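Local coordinates for protein arylamine n-acetyltransferase (Mycobacterium smegmatis, PDB 1W5R) that catalyses transfer of an acetyl group from acetyl-CoA to the nitrogen of arylamines, probably by way of an acetylated enzyme intermediate, at residues A[15-20]-A[29-34]; A[155-160]-A[168-173]; A[243-248]-A[267-272]. The protein carries 1 engineered substitution. One frame throughout, in Å; residues are numbered along the deposited sequence.

The three contacts lie in separate parts of the fold. Interaction 1 belongs to the N-terminal helical bundle, interaction 2 to a hairpin of the eight-stranded sheet, and interaction 3 to the C-terminal helices. The centres of interactions 1 and 2 are about 24 Å apart, with nearest atoms about 10 Å apart. Interaction 3 is about 33 Å from interaction 1 and about 34 Å from interaction 2, centre to centre. Interactions 2 and 3 are linked through the dimer: Arg173 pairs with Asp243 of the second subunit. Ile31 of interaction 1 touches helix 73-87, which starts at the engineered glutamine in place of the catalytic cysteine.

Interaction 1. Residues A[15-20]-A[29-34]; sequences IGLDGR and HAIVAA
Ile15 O sits 3.2 Å from Ala34 CB, a close contact of a carbonyl with a methyl group. The same oxygen has a weak hydrogen bond to the hydroxyl of Ser38, one turn further along the helix. Ser38 OG also bonds to Ala34 O, so the hydroxyl lies between the two carbonyls, with the weaker link on the loop side. The two segments themselves share only apolar and van der Waals contacts.

Ala34 faces the loop, and its small size lets the chains come close: the CA atoms of Ile15 and Ala34 are 5.2 Å apart. The CB methyl of Ala34 is touched from several directions. Besides Ile15 O, it meets Ile15 CD1 at 3.8 Å and Leu17 CG at 4.2 Å. Ile15 has CG1 in the crowded position between the backbone N and the carbonyl carbon (chi1 69°). Its CD1 reaches both Ala34 and Ile31, where it lies 4.2 Å from CG2.

Ile31 takes a second neighbour on its other branch. Leu17 CD1 meets Ile31 CG1 at 3.9 Å, and the two side chains cross at about a right angle. Ile15 and Leu17 thus divide the two branches of Ile31 between them.

Gly16 is the first residue to leave helical backbone angles after helix 8-14, with a positive phi of 81°. Two bonds back into the last turn make this a Schellman motif. On either side of Gly16, the CB atoms of Ile15 and Leu17 point toward helix 25-38.

In the helical bundle, helix 25-38 is therefore covered by the end of helix 8-14 and its following loop. Tyr11 of helix 8-14 and Leu80 and Leu87 of helix 73-87 also touch Ile31, while Val32 packs on Val131.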
loop_
_atom_site.group_PDB
_atom_site.type_symbol
_atom_site.label_atom_id
_atom_site.label_comp_id
_atom_site.label_asym_id
_atom_site.label_seq_id
_atom_site.Cartn_x
_atom_site.Cartn_y
_atom_site.Cartn_z
ATOM N N ILE A 15 20.677 -17.170 5.021
ATOM C CA ILE A 15 19.267 -17.307 5.424
ATOM C C ILE A 15 19.008 -17.060 6.917
ATOM O O ILE A 15 17.882 -17.195 7.386
ATOM C CB ILE A 15 18.620 -18.632 4.933
ATOM C CG1 ILE A 15 19.197 -19.860 5.656
ATOM C CG2 ILE A 15 18.767 -18.754 3.401
ATOM C CD1 ILE A 15 18.385 -21.136 5.474
ATOM N N GLY A 16 20.050 -16.676 7.650
ATOM C CA GLY A 16 19.887 -16.275 9.049
ATOM C C GLY A 16 19.803 -17.418 10.040
ATOM O O GLY A 16 19.201 -17.274 11.111
ATOM N N LEU A 17 20.402 -18.549 9.682
ATOM C CA LEU A 17 20.549 -19.686 10.587
ATOM C C LEU A 17 22.028 -19.885 10.937
ATOM O O LEU A 17 22.913 -19.321 10.287
ATOM C CB LEU A 17 19.969 -20.962 9.959
ATOM C CG LEU A 17 18.476 -21.016 9.619
ATOM C CD1 LEU A 17 18.149 -22.366 9.003
ATOM C CD2 LEU A 17 17.593 -20.757 10.840
ATOM N N ASP A 18 22.297 -20.671 11.973
ATOM C CA ASP A 18 23.680 -20.992 12.337
ATOM C C ASP A 18 23.829 -22.444 12.770
ATOM O O ASP A 18 22.856 -23.076 13.200
ATOM C CB ASP A 18 24.223 -20.028 13.406
ATOM C CG ASP A 18 23.258 -19.812 14.563
ATOM O OD1 ASP A 18 22.352 -20.651 14.776
ATOM O OD2 ASP A 18 23.416 -18.790 15.272
ATOM N N GLY A 19 25.047 -22.970 12.640
ATOM C CA GLY A 19 25.339 -24.362 12.985
ATOM C C GLY A 19 24.691 -25.350 12.032
ATOM O O GLY A 19 23.802 -24.990 11.257
ATOM N N ARG A 20 25.142 -26.599 12.097
ATOM C CA ARG A 20 24.625 -27.671 11.256
ATOM C C ARG A 20 23.272 -28.153 11.788
ATOM O O ARG A 20 23.213 -28.774 12.855
ATOM C CB ARG A 20 25.627 -28.835 11.229
ATOM C CG ARG A 20 25.362 -29.907 10.172
ATOM C CD ARG A 20 26.194 -29.678 8.921
ATOM N NE ARG A 20 26.068 -30.786 7.978
ATOM C CZ ARG A 20 26.663 -30.839 6.788
ATOM N NH1 ARG A 20 27.440 -29.842 6.378
ATOM N NH2 ARG A 20 26.480 -31.895 6.006
ATOM N N HIS A 29 11.019 -27.291 7.946
ATOM C CA HIS A 29 10.164 -26.112 8.139
ATOM C C HIS A 29 10.980 -24.833 8.381
ATOM O O HIS A 29 10.715 -23.780 7.794
ATOM C CB HIS A 29 9.196 -26.341 9.309
ATOM C CG HIS A 29 8.048 -27.240 8.979
ATOM N ND1 HIS A 29 6.822 -26.759 8.574
ATOM C CD2 HIS A 29 7.939 -28.590 8.988
ATOM C CE1 HIS A 29 6.007 -27.774 8.352
ATOM N NE2 HIS A 29 6.658 -28.896 8.602
ATOM N N ALA A 30 11.981 -24.918 9.252
ATOM C CA ALA A 30 12.784 -23.746 9.591
ATOM C C ALA A 30 13.564 -23.217 8.395
ATOM O O ALA A 30 13.640 -22.003 8.188
ATOM C CB ALA A 30 13.734 -24.062 10.753
ATOM N N ILE A 31 14.141 -24.128 7.612
ATOM C CA ILE A 31 14.924 -23.725 6.440
ATOM C C ILE A 31 14.036 -23.063 5.376
ATOM O O ILE A 31 14.398 -22.022 4.847
ATOM C CB ILE A 31 15.717 -24.907 5.856
ATOM C CG1 ILE A 31 16.869 -25.277 6.802
ATOM C CG2 ILE A 31 16.260 -24.570 4.454
ATOM C CD1 ILE A 31 17.753 -26.392 6.296
ATOM N N VAL A 32 12.884 -23.659 5.086
ATOM C CA VAL A 32 11.955 -23.066 4.095
ATOM C C VAL A 32 11.577 -21.637 4.528
ATOM O O VAL A 32 11.629 -20.703 3.729
ATOM C CB VAL A 32 10.696 -23.960 3.894
ATOM C CG1 VAL A 32 9.587 -23.224 3.107
ATOM C CG2 VAL A 32 11.058 -25.258 3.186
ATOM N N ALA A 33 11.223 -21.458 5.802
ATOM C CA ALA A 33 10.830 -20.143 6.291
ATOM C C ALA A 33 11.974 -19.124 6.209
ATOM O O ALA A 33 11.774 -17.970 5.838
ATOM C CB ALA A 33 10.291 -20.242 7.732
ATOM N N ALA A 34 13.183 -19.561 6.553
ATOM C CA ALA A 34 14.332 -18.667 6.526
ATOM C C ALA A 34 14.711 -18.299 5.090
ATOM O O ALA A 34 15.003 -17.135 4.786
ATOM C CB ALA A 34 15.516 -19.327 7.236
#

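Interaction 2. Residues A[155-160]-A[168-173]; sequences EPYRLT and LAAQVR
The methyl group of Ala170 rests on one face of the Tyr157 ring. Its CB is 3.7 Å from the ring centroid and 16° off the ring normal, a CH-pi contact. Tyr157 CG is beside the backbone N (chi1 -78°), and from there the ring lies over Ala170. Leu168 has CG anti to its backbone N (chi1 -178°), which sets CG at the ring edge, in plane. Its CD1 is 3.9 Å from Tyr157 CD2. Leu168 CD1 also touches Leu159 CD2, at 3.8 Å, and these two leucines cross obliquely.

Arg158 is extended. Thr160 CG2 sits over the centre of one guanidinium face, and NE bonds to Gly147 O.

At the open end of the hairpin Glu155 and Pro156 meet Gln171. Glu155 runs past Gln171 O, which is 3.2 Å from its CB, and bends at the second torsion. Glu155 OE2 accepts from a water at 2.7 Å, which has a weak link to Arg173 N. Glu155 OE1 forms a salt bridge with Arg221. Gln171 is extended beyond CG and passes the Pro156 ring, with OE1 3.9 Å from Pro156 CG.

Gln171 N donates to Pro156 O at 2.9 Å. Arg158 and Ala169 form a hydrogen-bonded antiparallel pair, N to O in both directions.

This beta hairpin, strands 157-162 and 165-172, has two unlike faces. Tyr157, Leu159, Leu168 and Ala170 make a buried apolar side, where the tyrosine hydroxyl is satisfied by Gln136 O. Arg158 and Ala169 lie on the other, partly exposed face. The inner face is probably held by burial and close packing, while the three backbone bonds fix the register.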
loop_
_atom_site.group_PDB
_atom_site.type_symbol
_atom_site.label_atom_id
_atom_site.label_comp_id
_atom_site.label_asym_id
_atom_site.label_seq_id
_atom_site.Cartn_x
_atom_site.Cartn_y
_atom_site.Cartn_z
ATOM N N GLU A 155 -1.391 -19.279 3.669
ATOM C CA GLU A 155 -2.717 -19.751 3.232
ATOM C C GLU A 155 -2.745 -21.270 3.167
ATOM O O GLU A 155 -1.698 -21.913 3.073
ATOM C CB GLU A 155 -3.073 -19.224 1.825
ATOM C CG GLU A 155 -2.869 -17.756 1.599
ATOM C CD GLU A 155 -1.481 -17.425 1.074
ATOM O OE1 GLU A 155 -0.528 -18.198 1.306
ATOM O OE2 GLU A 155 -1.342 -16.356 0.462
ATOM N N PRO A 156 -3.952 -21.857 3.195
ATOM C CA PRO A 156 -4.062 -23.277 2.879
ATOM C C PRO A 156 -3.664 -23.589 1.426
ATOM O O PRO A 156 -3.935 -22.793 0.514
ATOM C CB PRO A 156 -5.550 -23.577 3.074
ATOM C CG PRO A 156 -6.112 -22.419 3.809
ATOM C CD PRO A 156 -5.245 -21.245 3.580
ATOM N N TYR A 157 -3.020 -24.734 1.234
ATOM C CA TYR A 157 -2.714 -25.254 -0.108
ATOM C C TYR A 157 -3.294 -26.654 -0.249
ATOM O O TYR A 157 -3.650 -27.285 0.748
ATOM C CB TYR A 157 -1.201 -25.304 -0.381
ATOM C CG TYR A 157 -0.547 -23.978 -0.724
ATOM C CD1 TYR A 157 -0.563 -22.900 0.169
ATOM C CD2 TYR A 157 0.123 -23.812 -1.942
ATOM C CE1 TYR A 157 0.052 -21.679 -0.142
ATOM C CE2 TYR A 157 0.760 -22.602 -2.257
ATOM C CZ TYR A 157 0.707 -21.546 -1.361
ATOM O OH TYR A 157 1.329 -20.357 -1.655
ATOM N N ARG A 158 -3.384 -27.145 -1.482
ATOM C CA ARG A 158 -3.929 -28.484 -1.731
ATOM C C ARG A 158 -3.312 -29.113 -2.980
ATOM O O ARG A 158 -3.213 -28.461 -4.038
ATOM C CB ARG A 158 -5.454 -28.426 -1.888
ATOM C CG ARG A 158 -6.114 -29.794 -1.968
ATOM C CD ARG A 158 -7.596 -29.693 -2.257
ATOM N NE ARG A 158 -8.225 -31.014 -2.269
ATOM C CZ ARG A 158 -9.266 -31.353 -3.026
ATOM N NH1 ARG A 158 -9.828 -30.477 -3.840
ATOM N NH2 ARG A 158 -9.745 -32.587 -2.967
ATOM N N LEU A 159 -2.915 -30.380 -2.854
ATOM C CA LEU A 159 -2.531 -31.179 -4.012
ATOM C C LEU A 159 -3.702 -32.053 -4.422
ATOM O O LEU A 159 -4.379 -32.648 -3.580
ATOM C CB LEU A 159 -1.321 -32.065 -3.709
ATOM C CG LEU A 159 0.030 -31.356 -3.609
ATOM C CD1 LEU A 159 1.071 -32.242 -2.924
ATOM C CD2 LEU A 159 0.518 -30.915 -4.995
ATOM N N THR A 160 -3.963 -32.099 -5.717
ATOM C CA THR A 160 -4.886 -33.080 -6.293
ATOM C C THR A 160 -4.144 -33.780 -7.422
ATOM O O THR A 160 -3.106 -33.294 -7.888
ATOM C CB THR A 160 -6.175 -32.428 -6.821
ATOM O OG1 THR A 160 -5.853 -31.355 -7.718
ATOM C CG2 THR A 160 -7.017 -31.884 -5.674
ATOM N N LEU A 168 -0.876 -28.382 -7.804
ATOM C CA LEU A 168 -0.842 -27.613 -6.560
ATOM C C LEU A 168 -1.714 -26.375 -6.691
ATOM O O LEU A 168 -1.571 -25.608 -7.653
ATOM C CB LEU A 168 0.585 -27.168 -6.239
ATOM C CG LEU A 168 0.716 -26.391 -4.924
ATOM C CD1 LEU A 168 0.457 -27.309 -3.736
ATOM C CD2 LEU A 168 2.089 -25.736 -4.819
ATOM N N ALA A 169 -2.614 -26.184 -5.723
ATOM C CA ALA A 169 -3.451 -24.989 -5.652
ATOM C C ALA A 169 -3.265 -24.282 -4.322
ATOM O O ALA A 169 -2.887 -24.899 -3.319
ATOM C CB ALA A 169 -4.923 -25.335 -5.853
ATOM N N ALA A 170 -3.534 -22.983 -4.328
ATOM C CA ALA A 170 -3.486 -22.156 -3.123
ATOM C C ALA A 170 -4.818 -21.458 -2.937
ATOM O O ALA A 170 -5.465 -21.048 -3.913
ATOM C CB ALA A 170 -2.393 -21.119 -3.225
ATOM N N GLN A 171 -5.236 -21.324 -1.680
ATOM C CA GLN A 171 -6.441 -20.577 -1.373
ATOM C C GLN A 171 -6.029 -19.130 -1.234
ATOM O O GLN A 171 -5.514 -18.703 -0.191
ATOM C CB GLN A 171 -7.102 -21.094 -0.092
ATOM C CG GLN A 171 -8.491 -20.520 0.130
ATOM C CD GLN A 171 -9.046 -20.952 1.458
ATOM O OE1 GLN A 171 -9.366 -22.123 1.654
ATOM N NE2 GLN A 171 -9.143 -20.014 2.380
ATOM N N VAL A 172 -6.214 -18.385 -2.317
ATOM C CA VAL A 172 -5.765 -17.005 -2.362
ATOM C C VAL A 172 -6.964 -16.092 -2.131
ATOM O O VAL A 172 -7.878 -16.007 -2.961
ATOM C CB VAL A 172 -5.090 -16.670 -3.712
ATOM C CG1 VAL A 172 -4.618 -15.214 -3.733
ATOM C CG2 VAL A 172 -3.932 -17.632 -4.010
ATOM N N ARG A 173 -6.958 -15.427 -0.980
ATOM C CA ARG A 173 -8.029 -14.510 -0.583
ATOM C C ARG A 173 -9.426 -15.129 -0.745
ATOM O O ARG A 173 -10.336 -14.537 -1.343
ATOM C CB ARG A 173 -7.896 -13.167 -1.316
ATOM C CG ARG A 173 -6.456 -12.684 -1.407
ATOM C CD ARG A 173 -6.360 -11.267 -1.888
ATOM N NE ARG A 173 -6.266 -10.365 -0.748
ATOM C CZ ARG A 173 -7.272 -9.647 -0.263
ATOM N NH1 ARG A 173 -8.476 -9.690 -0.828
ATOM N NH2 ARG A 173 -7.053 -8.857 0.781
HETATM O O HOH W 1 -3.667 -14.988 0.036
#

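Interaction 3. Residues A[243-248]-A[267-272]; sequences DSAAQV and DVQARV
Ala245 CB points at the second helix and touches Gln269 O at 3.4 Å. This is the closest of a set of van der Waals contacts between the first turns of two helices. The same methyl group meets Gln269 CG at 3.9 Å and Val272 CG1 at 4.0 Å. With only a methyl group at this position, the CA atoms of Ala245 and Val272 approach to 5.7 Å.

The valine pair carries the buried apolar contact. Val248 CG1 lies 3.7 Å from Val272 CG1, and the two branches meet at an angle. In each valine CG1 is anti to the backbone N (chi1 174° and 170°), which brings the two CG1 methyls together. Leu249 touches Val272 as well, and Leu211 and Leu276 pack on Val248.

At the exposed side, Gln269 extends beyond CG, and its OE1 comes within 3.9 Å of Ala246 CB. This amide oxygen lies beside a methyl group and makes no hydrogen bond to the facing helix.

Polar bonds act within each segment, at the helix starts. Ser244 is the N-cap of helix 245-255, and its OG accepts weakly from Ala246 N. Asp267 is the N-cap of helix 268-274. Its OD1 takes Ala270 N at 3.3 Å, with the donor 60° out of the carboxylate plane. A carboxylate at this end would probably be favoured by the helix dipole.

Charged partners lie further out. Asp243 forms a salt bridge with Arg173 of the second subunit. Arg271 bonds to Leu47 O and pairs with Glu274.

Two capped helix starts packed through alanine and valine are a simple helix-helix contact. Here it joins the start of helix 268-274 to the start of helix 245-255, which follows the last strand of the five-stranded sheet in this arylamine N-acetyltransferase fold.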
loop_
_atom_site.group_PDB
_atom_site.type_symbol
_atom_site.label_atom_id
_atom_site.label_comp_id
_atom_site.label_asym_id
_atom_site.label_seq_id
_atom_site.Cartn_x
_atom_site.Cartn_y
_atom_site.Cartn_z
ATOM N N ASP A 243 6.509 5.508 -9.577
ATOM C CA ASP A 243 6.448 6.506 -10.628
ATOM C C ASP A 243 7.356 6.192 -11.811
ATOM O O ASP A 243 6.959 6.403 -12.958
ATOM C CB ASP A 243 6.832 7.877 -10.074
ATOM C CG ASP A 243 5.674 8.590 -9.407
ATOM O OD1 ASP A 243 4.540 8.058 -9.389
ATOM O OD2 ASP A 243 5.916 9.707 -8.904
ATOM N N SER A 244 8.556 5.684 -11.510
ATOM C CA SER A 244 9.641 5.544 -12.496
ATOM C C SER A 244 10.594 4.397 -12.140
ATOM O O SER A 244 10.512 3.809 -11.057
ATOM C CB SER A 244 10.455 6.850 -12.586
ATOM O OG SER A 244 11.301 6.976 -11.448
ATOM N N ALA A 245 11.536 4.132 -13.046
ATOM C CA ALA A 245 12.583 3.133 -12.817
ATOM C C ALA A 245 13.451 3.388 -11.576
ATOM O O ALA A 245 13.869 2.444 -10.913
ATOM C CB ALA A 245 13.441 2.964 -14.064
ATOM N N ALA A 246 13.738 4.655 -11.238
ATOM C CA ALA A 246 14.558 4.918 -10.042
ATOM C C ALA A 246 13.949 4.397 -8.750
ATOM O O ALA A 246 14.669 3.851 -7.906
ATOM C CB ALA A 246 14.908 6.411 -9.905
ATOM N N GLN A 247 12.633 4.594 -8.581
ATOM C CA GLN A 247 11.930 4.115 -7.395
ATOM C C GLN A 247 11.897 2.583 -7.391
ATOM O O GLN A 247 12.021 1.968 -6.333
ATOM C CB GLN A 247 10.495 4.659 -7.319
ATOM C CG GLN A 247 10.389 6.126 -6.894
ATOM C CD GLN A 247 10.590 7.093 -8.042
ATOM O OE1 GLN A 247 11.159 8.172 -7.857
ATOM N NE2 GLN A 247 10.118 6.731 -9.225
ATOM N N VAL A 248 11.745 1.993 -8.582
ATOM C CA VAL A 248 11.770 0.533 -8.728
ATOM C C VAL A 248 13.137 0.004 -8.283
ATOM O O VAL A 248 13.217 -0.901 -7.455
ATOM C CB VAL A 248 11.417 0.072 -10.163
ATOM C CG1 VAL A 248 11.612 -1.449 -10.301
ATOM C CG2 VAL A 248 9.978 0.435 -10.498
ATOM N N ASP A 267 23.283 -0.930 -17.641
ATOM C CA ASP A 267 22.176 0.071 -17.657
ATOM C C ASP A 267 20.850 -0.530 -17.230
ATOM O O ASP A 267 19.846 -0.515 -17.947
ATOM C CB ASP A 267 22.087 0.823 -18.972
ATOM C CG ASP A 267 21.444 2.188 -18.758
ATOM O OD1 ASP A 267 20.900 2.406 -17.659
ATOM O OD2 ASP A 267 21.495 3.013 -19.692
ATOM N N VAL A 268 20.898 -1.064 -16.016
ATOM C CA VAL A 268 19.763 -1.670 -15.385
ATOM C C VAL A 268 18.579 -0.703 -15.387
ATOM O O VAL A 268 17.457 -1.091 -15.715
ATOM C CB VAL A 268 20.094 -2.067 -13.930
ATOM C CG1 VAL A 268 18.878 -2.670 -13.255
ATOM C CG2 VAL A 268 21.265 -3.044 -13.890
ATOM N N GLN A 269 18.835 0.556 -15.030
ATOM C CA GLN A 269 17.764 1.522 -14.861
ATOM C C GLN A 269 16.996 1.720 -16.167
ATOM O O GLN A 269 15.767 1.742 -16.160
ATOM C CB GLN A 269 18.297 2.859 -14.312
ATOM C CG GLN A 269 17.221 3.703 -13.630
ATOM C CD GLN A 269 17.697 5.085 -13.242
ATOM O OE1 GLN A 269 17.961 5.353 -12.074
ATOM N NE2 GLN A 269 17.815 5.972 -14.228
ATOM N N ALA A 270 17.716 1.828 -17.290
ATOM C CA ALA A 270 17.090 1.992 -18.600
ATOM C C ALA A 270 16.272 0.774 -19.034
ATOM O O ALA A 270 15.224 0.917 -19.643
ATOM C CB ALA A 270 18.129 2.344 -19.673
ATOM N N ARG A 271 16.742 -0.426 -18.701
ATOM C CA ARG A 271 16.000 -1.613 -19.085
ATOM C C ARG A 271 14.745 -1.776 -18.224
ATOM O O ARG A 271 13.689 -2.164 -18.716
ATOM C CB ARG A 271 16.892 -2.850 -18.975
ATOM C CG ARG A 271 16.197 -4.177 -19.276
ATOM C CD ARG A 271 15.513 -4.227 -20.654
ATOM N NE ARG A 271 14.976 -5.567 -20.895
ATOM C CZ ARG A 271 13.928 -5.856 -21.657
ATOM N NH1 ARG A 271 13.250 -4.896 -22.293
ATOM N NH2 ARG A 271 13.543 -7.127 -21.765
ATOM N N VAL A 272 14.881 -1.489 -16.939
ATOM C CA VAL A 272 13.723 -1.486 -16.045
ATOM C C VAL A 272 12.667 -0.481 -16.532
ATOM O O VAL A 272 11.470 -0.762 -16.496
ATOM C CB VAL A 272 14.162 -1.241 -14.595
ATOM C CG1 VAL A 272 12.964 -0.988 -13.689
ATOM C CG2 VAL A 272 14.930 -2.445 -14.094
#